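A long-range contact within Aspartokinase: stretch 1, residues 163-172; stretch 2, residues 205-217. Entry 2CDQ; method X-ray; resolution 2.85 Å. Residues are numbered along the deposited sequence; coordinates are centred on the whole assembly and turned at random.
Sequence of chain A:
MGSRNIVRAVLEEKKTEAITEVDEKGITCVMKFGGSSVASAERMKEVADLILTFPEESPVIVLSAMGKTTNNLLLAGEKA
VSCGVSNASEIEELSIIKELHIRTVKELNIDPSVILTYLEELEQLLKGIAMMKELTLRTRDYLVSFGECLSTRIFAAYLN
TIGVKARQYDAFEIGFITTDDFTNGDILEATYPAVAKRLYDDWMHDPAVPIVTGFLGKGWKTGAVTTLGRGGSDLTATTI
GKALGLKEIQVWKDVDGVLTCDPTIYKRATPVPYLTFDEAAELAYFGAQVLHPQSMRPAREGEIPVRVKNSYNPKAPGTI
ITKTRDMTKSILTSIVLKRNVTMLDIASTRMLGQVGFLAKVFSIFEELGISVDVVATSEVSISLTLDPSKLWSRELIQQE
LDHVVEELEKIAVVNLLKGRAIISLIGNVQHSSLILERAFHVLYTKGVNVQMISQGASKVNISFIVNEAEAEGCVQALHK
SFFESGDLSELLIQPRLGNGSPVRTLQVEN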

ATOM      1  N   GLY A 163      14.891  21.145  50.028  1.00 62.10           N
ATOM      2  CA  GLY A 163      14.937  20.000  50.944  1.00 62.54           C
ATOM      3  C   GLY A 163      14.788  18.617  50.326  1.00 62.88           C
ATOM      4  O   GLY A 163      14.572  17.638  51.039  1.00 63.02           O
ATOM      5  N   VAL A 164      14.899  18.533  49.002  1.00 63.28           N
ATOM      6  CA  VAL A 164      14.828  17.256  48.289  1.00 63.52           C
ATOM      7  C   VAL A 164      16.226  16.913  47.775  1.00 63.87           C
ATOM      8  O   VAL A 164      16.717  17.529  46.821  1.00 63.98           O
ATOM      9  CB  VAL A 164      13.798  17.298  47.106  1.00 63.39           C
ATOM     10  CG1 VAL A 164      13.799  15.989  46.322  1.00 63.38           C
ATOM     11  CG2 VAL A 164      12.388  17.606  47.608  1.00 63.02           C
ATOM     12  N   LYS A 165      16.873  15.945  48.421  1.00 64.26           N
ATOM     13  CA  LYS A 165      18.189  15.487  47.986  1.00 64.64           C
ATOM     14  C   LYS A 165      18.078  14.885  46.585  1.00 64.73           C
ATOM     15  O   LYS A 165      17.314  13.937  46.361  1.00 64.77           O
ATOM     16  CB  LYS A 165      18.786  14.490  48.988  1.00 64.74           C
ATOM     17  CG  LYS A 165      20.200  14.004  48.655  1.00 65.63           C
ATOM     18  CD  LYS A 165      21.184  15.157  48.412  1.00 67.03           C
ATOM     19  CE  LYS A 165      22.515  14.658  47.841  1.00 67.55           C
ATOM     20  NZ  LYS A 165      23.338  13.938  48.859  1.00 67.83           N
ATOM     21  N   ALA A 166      18.830  15.466  45.647  1.00 64.78           N
ATOM     22  CA  ALA A 166      18.724  15.126  44.227  1.00 64.64           C
ATOM     23  C   ALA A 166      20.065  15.213  43.498  1.00 64.66           C
ATOM     24  O   ALA A 166      20.907  16.060  43.814  1.00 64.47           O
ATOM     25  CB  ALA A 166      17.694  16.018  43.554  1.00 64.68           C
ATOM     26  N   ARG A 167      20.245  14.328  42.517  1.00 64.78           N
ATOM     27  CA  ARG A 167      21.479  14.239  41.738  1.00 64.87           C
ATOM     28  C   ARG A 167      21.139  14.252  40.254  1.00 64.89           C
ATOM     29  O   ARG A 167      20.354  13.426  39.783  1.00 64.95           O
ATOM     30  CB  ARG A 167      22.254  12.965  42.118  1.00 64.91           C
ATOM     31  CG  ARG A 167      23.455  12.624  41.229  1.00 65.12           C
ATOM     32  CD  ARG A 167      24.580  11.918  41.998  1.00 66.12           C
ATOM     33  NE  ARG A 167      24.107  10.901  42.947  1.00 67.53           N
ATOM     34  CZ  ARG A 167      24.209  10.995  44.277  1.00 68.35           C
ATOM     35  NH1 ARG A 167      24.775  12.061  44.843  1.00 68.69           N
ATOM     36  NH2 ARG A 167      23.747  10.019  45.051  1.00 68.13           N
ATOM     37  N   GLN A 168      21.718  15.200  39.522  1.00 64.90           N
ATOM     38  CA  GLN A 168      21.461  15.302  38.091  1.00 64.95           C
ATOM     39  C   GLN A 168      22.369  14.348  37.335  1.00 64.84           C
ATOM     40  O   GLN A 168      23.540  14.187  37.678  1.00 65.11           O
ATOM     41  CB  GLN A 168      21.617  16.745  37.591  1.00 65.07           C
ATOM     42  CG  GLN A 168      22.973  17.110  36.983  1.00 65.51           C
ATOM     43  CD  GLN A 168      23.115  16.682  35.528  1.00 65.80           C
ATOM     44  OE1 GLN A 168      22.129  16.556  34.795  1.00 65.95           O
ATOM     45  NE2 GLN A 168      24.347  16.454  35.109  1.00 66.05           N
ATOM     46  N   TYR A 169      21.818  13.718  36.306  1.00 64.62           N
ATOM     47  CA  TYR A 169      22.563  12.767  35.510  1.00 64.23           C
ATOM     48  C   TYR A 169      22.512  13.124  34.037  1.00 64.27           C
ATOM     49  O   TYR A 169      21.431  13.301  33.470  1.00 64.34           O
ATOM     50  CB  TYR A 169      21.987  11.370  35.696  1.00 64.20           C
ATOM     51  CG  TYR A 169      22.304  10.721  37.021  1.00 63.85           C
ATOM     52  CD1 TYR A 169      21.305  10.512  37.975  1.00 63.48           C
ATOM     53  CD2 TYR A 169      23.601  10.294  37.318  1.00 63.14           C
ATOM     54  CE1 TYR A 169      21.596   9.901  39.194  1.00 63.44           C
ATOM     55  CE2 TYR A 169      23.900   9.682  38.528  1.00 62.84           C
ATOM     56  CZ  TYR A 169      22.896   9.489  39.459  1.00 62.97           C
ATOM     57  OH  TYR A 169      23.195   8.885  40.655  1.00 62.94           O
ATOM     58  N   ASP A 170      23.683  13.238  33.423  1.00 64.18           N
ATOM     59  CA  ASP A 170      23.768  13.252  31.976  1.00 64.22           C
ATOM     60  C   ASP A 170      23.674  11.800  31.515  1.00 64.36           C
ATOM     61  O   ASP A 170      24.478  10.958  31.927  1.00 64.51           O
ATOM     62  CB  ASP A 170      25.072  13.903  31.510  1.00 64.13           C
ATOM     63  CG  ASP A 170      25.067  15.417  31.679  1.00 64.40           C
ATOM     64  OD1 ASP A 170      24.014  15.974  32.088  1.00 64.79           O
ATOM     65  OD2 ASP A 170      26.117  16.056  31.396  1.00 64.06           O
ATOM     66  N   ALA A 171      22.670  11.507  30.691  1.00 64.44           N
ATOM     67  CA  ALA A 171      22.430  10.151  30.194  1.00 64.44           C
ATOM     68  C   ALA A 171      23.670   9.544  29.545  1.00 64.45           C
ATOM     69  O   ALA A 171      23.959   8.361  29.739  1.00 64.30           O
ATOM     70  CB  ALA A 171      21.271  10.141  29.217  1.00 64.45           C
ATOM     71  N   PHE A 172      24.401  10.366  28.791  1.00 64.54           N
ATOM     72  CA  PHE A 172      25.581   9.905  28.059  1.00 64.79           C
ATOM     73  C   PHE A 172      26.763   9.564  28.966  1.00 64.97           C
ATOM     74  O   PHE A 172      27.711   8.901  28.534  1.00 65.16           O
ATOM     75  CB  PHE A 172      25.998  10.913  26.979  1.00 64.69           C
ATOM     76  CG  PHE A 172      26.178  12.319  27.487  1.00 65.03           C
ATOM     77  CD1 PHE A 172      27.386  12.725  28.044  1.00 64.78           C
ATOM     78  CD2 PHE A 172      25.144  13.245  27.386  1.00 65.22           C
ATOM     79  CE1 PHE A 172      27.558  14.029  28.510  1.00 64.73           C
ATOM     80  CE2 PHE A 172      25.309  14.554  27.846  1.00 65.07           C
ATOM     81  CZ  PHE A 172      26.519  14.945  28.409  1.00 64.75           C
ATOM     82  N   HIS A 205      25.000   4.131  48.116  1.00 77.13           N
ATOM     83  CA  HIS A 205      25.975   4.998  48.787  1.00 76.52           C
ATOM     84  C   HIS A 205      25.265   6.133  49.542  1.00 75.82           C
ATOM     85  O   HIS A 205      25.429   6.258  50.759  1.00 75.89           O
ATOM     86  CB  HIS A 205      27.019   5.539  47.804  1.00 76.70           C
ATOM     87  CG  HIS A 205      28.196   6.185  48.472  1.00 77.43           C
ATOM     88  ND1 HIS A 205      28.330   7.554  48.593  1.00 77.94           N
ATOM     89  CD2 HIS A 205      29.291   5.646  49.065  1.00 78.06           C
ATOM     90  CE1 HIS A 205      29.457   7.831  49.226  1.00 78.20           C
ATOM     91  NE2 HIS A 205      30.059   6.691  49.523  1.00 78.47           N
ATOM     92  N   ASP A 206      24.485   6.944  48.820  1.00 74.78           N
ATOM     93  CA  ASP A 206      23.534   7.886  49.439  1.00 73.78           C
ATOM     94  C   ASP A 206      22.339   8.206  48.524  1.00 72.88           C
ATOM     95  O   ASP A 206      22.515   8.764  47.434  1.00 72.80           O
ATOM     96  CB  ASP A 206      24.217   9.167  49.970  1.00 73.89           C
ATOM     97  CG  ASP A 206      24.868  10.007  48.876  1.00 74.15           C
ATOM     98  OD1 ASP A 206      25.310   9.447  47.845  1.00 74.95           O
ATOM     99  OD2 ASP A 206      24.946  11.242  49.063  1.00 73.87           O
ATOM    100  N   PRO A 207      21.118   7.846  48.971  1.00 71.94           N
ATOM    101  CA  PRO A 207      19.901   8.002  48.167  1.00 71.20           C
ATOM    102  C   PRO A 207      19.529   9.457  47.847  1.00 70.38           C
ATOM    103  O   PRO A 207      19.316  10.274  48.749  1.00 70.44           O
ATOM    104  CB  PRO A 207      18.817   7.329  49.024  1.00 71.25           C
ATOM    105  CG  PRO A 207      19.344   7.361  50.411  1.00 71.40           C
ATOM    106  CD  PRO A 207      20.831   7.246  50.289  1.00 71.82           C
ATOM    107  N   ALA A 208      19.469   9.758  46.553  1.00 69.41           N
ATOM    108  CA  ALA A 208      19.005  11.046  46.048  1.00 68.32           C
ATOM    109  C   ALA A 208      18.116  10.781  44.842  1.00 67.50           C
ATOM    110  O   ALA A 208      18.298   9.775  44.152  1.00 67.55           O
ATOM    111  CB  ALA A 208      20.186  11.924  45.656  1.00 68.31           C
ATOM    112  N   VAL A 209      17.154  11.667  44.595  1.00 66.47           N
ATOM    113  CA  VAL A 209      16.256  11.531  43.440  1.00 65.37           C
ATOM    114  C   VAL A 209      17.015  11.831  42.140  1.00 64.53           C
ATOM    115  O   VAL A 209      17.430  12.974  41.910  1.00 64.09           O
ATOM    116  CB  VAL A 209      15.004  12.445  43.560  1.00 65.41           C
ATOM    117  CG1 VAL A 209      14.062  12.220  42.387  1.00 65.22           C
ATOM    118  CG2 VAL A 209      14.272  12.205  44.885  1.00 65.38           C
ATOM    119  N   PRO A 210      17.217  10.800  41.298  1.00 63.87           N
ATOM    120  CA  PRO A 210      17.939  10.975  40.034  1.00 63.48           C
ATOM    121  C   PRO A 210      17.159  11.828  39.026  1.00 63.09           C
ATOM    122  O   PRO A 210      15.956  11.613  38.821  1.00 63.15           O
ATOM    123  CB  PRO A 210      18.110   9.537  39.517  1.00 63.41           C
ATOM    124  CG  PRO A 210      17.823   8.656  40.700  1.00 63.45           C
ATOM    125  CD  PRO A 210      16.796   9.401  41.483  1.00 63.79           C
ATOM    126  N   ILE A 211      17.844  12.800  38.425  1.00 62.50           N
ATOM    127  CA  ILE A 211      17.256  13.664  37.408  1.00 61.88           C
ATOM    128  C   ILE A 211      18.049  13.477  36.120  1.00 61.58           C
ATOM    129  O   ILE A 211      19.137  14.033  35.973  1.00 61.58           O
ATOM    130  CB  ILE A 211      17.271  15.158  37.842  1.00 61.84           C
ATOM    131  CG1 ILE A 211      16.802  15.330  39.298  1.00 61.54           C
ATOM    132  CG2 ILE A 211      16.441  16.019  36.884  1.00 61.87           C
ATOM    133  CD1 ILE A 211      15.357  14.916  39.588  1.00 60.70           C
ATOM    134  N   VAL A 212      17.497  12.687  35.198  1.00 61.20           N
ATOM    135  CA  VAL A 212      18.215  12.270  33.986  1.00 60.87           C
ATOM    136  C   VAL A 212      17.761  13.009  32.716  1.00 60.81           C
ATOM    137  O   VAL A 212      16.559  13.194  32.481  1.00 60.79           O
ATOM    138  CB  VAL A 212      18.094  10.737  33.749  1.00 60.73           C
ATOM    139  CG1 VAL A 212      19.201  10.249  32.820  1.00 60.43           C
ATOM    140  CG2 VAL A 212      18.154   9.975  35.069  1.00 60.94           C
ATOM    141  N   THR A 213      18.742  13.423  31.908  1.00 60.66           N
ATOM    142  CA  THR A 213      18.512  13.998  30.581  1.00 60.47           C
ATOM    143  C   THR A 213      17.834  12.957  29.692  1.00 60.84           C
ATOM    144  O   THR A 213      18.166  11.772  29.759  1.00 60.81           O
ATOM    145  CB  THR A 213      19.831  14.399  29.912  1.00 60.27           C
ATOM    146  OG1 THR A 213      20.649  13.237  29.761  1.00 59.09           O
ATOM    147  CG2 THR A 213      20.573  15.438  30.740  1.00 60.07           C
ATOM    148  N   GLY A 214      16.913  13.401  28.843  1.00 60.96           N
ATOM    149  CA  GLY A 214      15.991  12.480  28.205  1.00 61.33           C
ATOM    150  C   GLY A 214      16.314  12.060  26.788  1.00 61.70           C
ATOM    151  O   GLY A 214      16.041  10.931  26.376  1.00 62.03           O
ATOM    152  N   PHE A 215      16.898  12.959  26.023  1.00 61.65           N
ATOM    153  CA  PHE A 215      16.933  12.767  24.581  1.00 61.61           C
ATOM    154  C   PHE A 215      18.299  12.207  24.144  1.00 62.14           C
ATOM    155  O   PHE A 215      18.583  12.093  22.953  1.00 62.27           O
ATOM    156  CB  PHE A 215      16.589  14.122  23.938  1.00 61.11           C
ATOM    157  CG  PHE A 215      16.282  14.075  22.474  1.00 59.49           C
ATOM    158  CD1 PHE A 215      15.907  12.901  21.842  1.00 58.91           C
ATOM    159  CD2 PHE A 215      16.340  15.249  21.728  1.00 58.09           C
ATOM    160  CE1 PHE A 215      15.625  12.894  20.481  1.00 58.34           C
ATOM    161  CE2 PHE A 215      16.054  15.253  20.378  1.00 57.00           C
ATOM    162  CZ  PHE A 215      15.696  14.078  19.750  1.00 57.63           C
ATOM    163  N   LEU A 216      19.116  11.804  25.118  1.00 62.56           N
ATOM    164  CA  LEU A 216      20.558  11.681  24.899  1.00 63.11           C
ATOM    165  C   LEU A 216      21.193  10.309  25.136  1.00 63.97           C
ATOM    166  O   LEU A 216      20.714   9.508  25.947  1.00 64.09           O
ATOM    167  CB  LEU A 216      21.303  12.734  25.726  1.00 62.76           C
ATOM    168  CG  LEU A 216      20.811  14.178  25.657  1.00 62.01           C
ATOM    169  CD1 LEU A 216      21.638  15.044  26.589  1.00 62.02           C
ATOM    170  CD2 LEU A 216      20.854  14.718  24.236  1.00 61.04           C
ATOM    171  N   GLY A 217      22.289  10.071  24.417  1.00 64.82           N
ATOM    172  CA  GLY A 217      23.100   8.863  24.549  1.00 66.01           C
ATOM    173  C   GLY A 217      24.538   9.107  24.117  1.00 66.81           C
ATOM    174  O   GLY A 217      24.887  10.206  23.665  1.00 66.82           O
TER

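Strands 166-169 and 209-213 run side by side in the same direction, their axes 20° apart and 4.5 Å at closest approach, and the hydrogen bonds follow the alternating pattern of a parallel pair. Val 209 N donates to Lys 165 O (2.9 Å, 165° at the hydrogen), and Arg 167 N returns a bond to Val 209 O (3.2 Å, 159°). Ile 211 N then reaches Arg 167 O (2.9 Å, 159°), Tyr 169 N reaches Ile 211 O (2.7 Å, 168°), and Thr 213 N closes the run on Tyr 169 O (3.1 Å, 163°). All five angles lie between 159° and 168°, and the partners are the odd-numbered residues from 165 to 169 and from 209 to 213. Pro 210, which has no amide hydrogen, falls at a position where the ladder asks for none; its CA instead lies 3.5 Å from Arg 167 O, a CA-H...O contact with an angle of 148°. Tyr 169 O and Ile 211 O are 3.5 Å apart, but both are acceptors and do not bond.

Beyond the ladder, a side chain takes over as acceptor. Ala 171 N donates to Thr 213 OG1 at 2.8 Å and 165°, with Thr 213 in the p rotamer (chi1 61°).

At the other end, Asp 206, just past a helix, gathers two cations. Lys 165 NZ forms a salt bridge with Asp 206 OD2 at 3.1 Å, its hydrogen bond weak. Arg 167 NH2 forms a second with Asp 206 OD1 at 3.3 Å (140°), and also makes a weak bond to Asp 206 O at 3.0 Å, where the angle falls to 120°. That carbonyl lies at the edge of the guanidinium, while Ala 208 CB covers one face. Arg 167 NE is satisfied within its own stretch by Tyr 169 OH (3.2 Å, 146°). Likewise, Gln 168 NE2 donates to Asp 170 OD1 (3.1 Å, 155°), and both carboxylate oxygens of Asp 170 have partners elsewhere in the structure.

Apolar contacts fill in around this polar framework. On the face bearing Arg 167 and Tyr 169, Pro 210 CB meets the tyrosine ring edge, 3.5 Å from Tyr 169 CE1, and Val 212 CG2 lies 4.1 Å from Tyr 169 CB. On the face of Ala 166 and Gln 168, Ala 166 CB approaches Ile 211 CG1 at 4.4 Å. Farther along, Leu 216 CD1 sits at the ring edge of Phe 172, 3.9 Å from Phe 172 CE2.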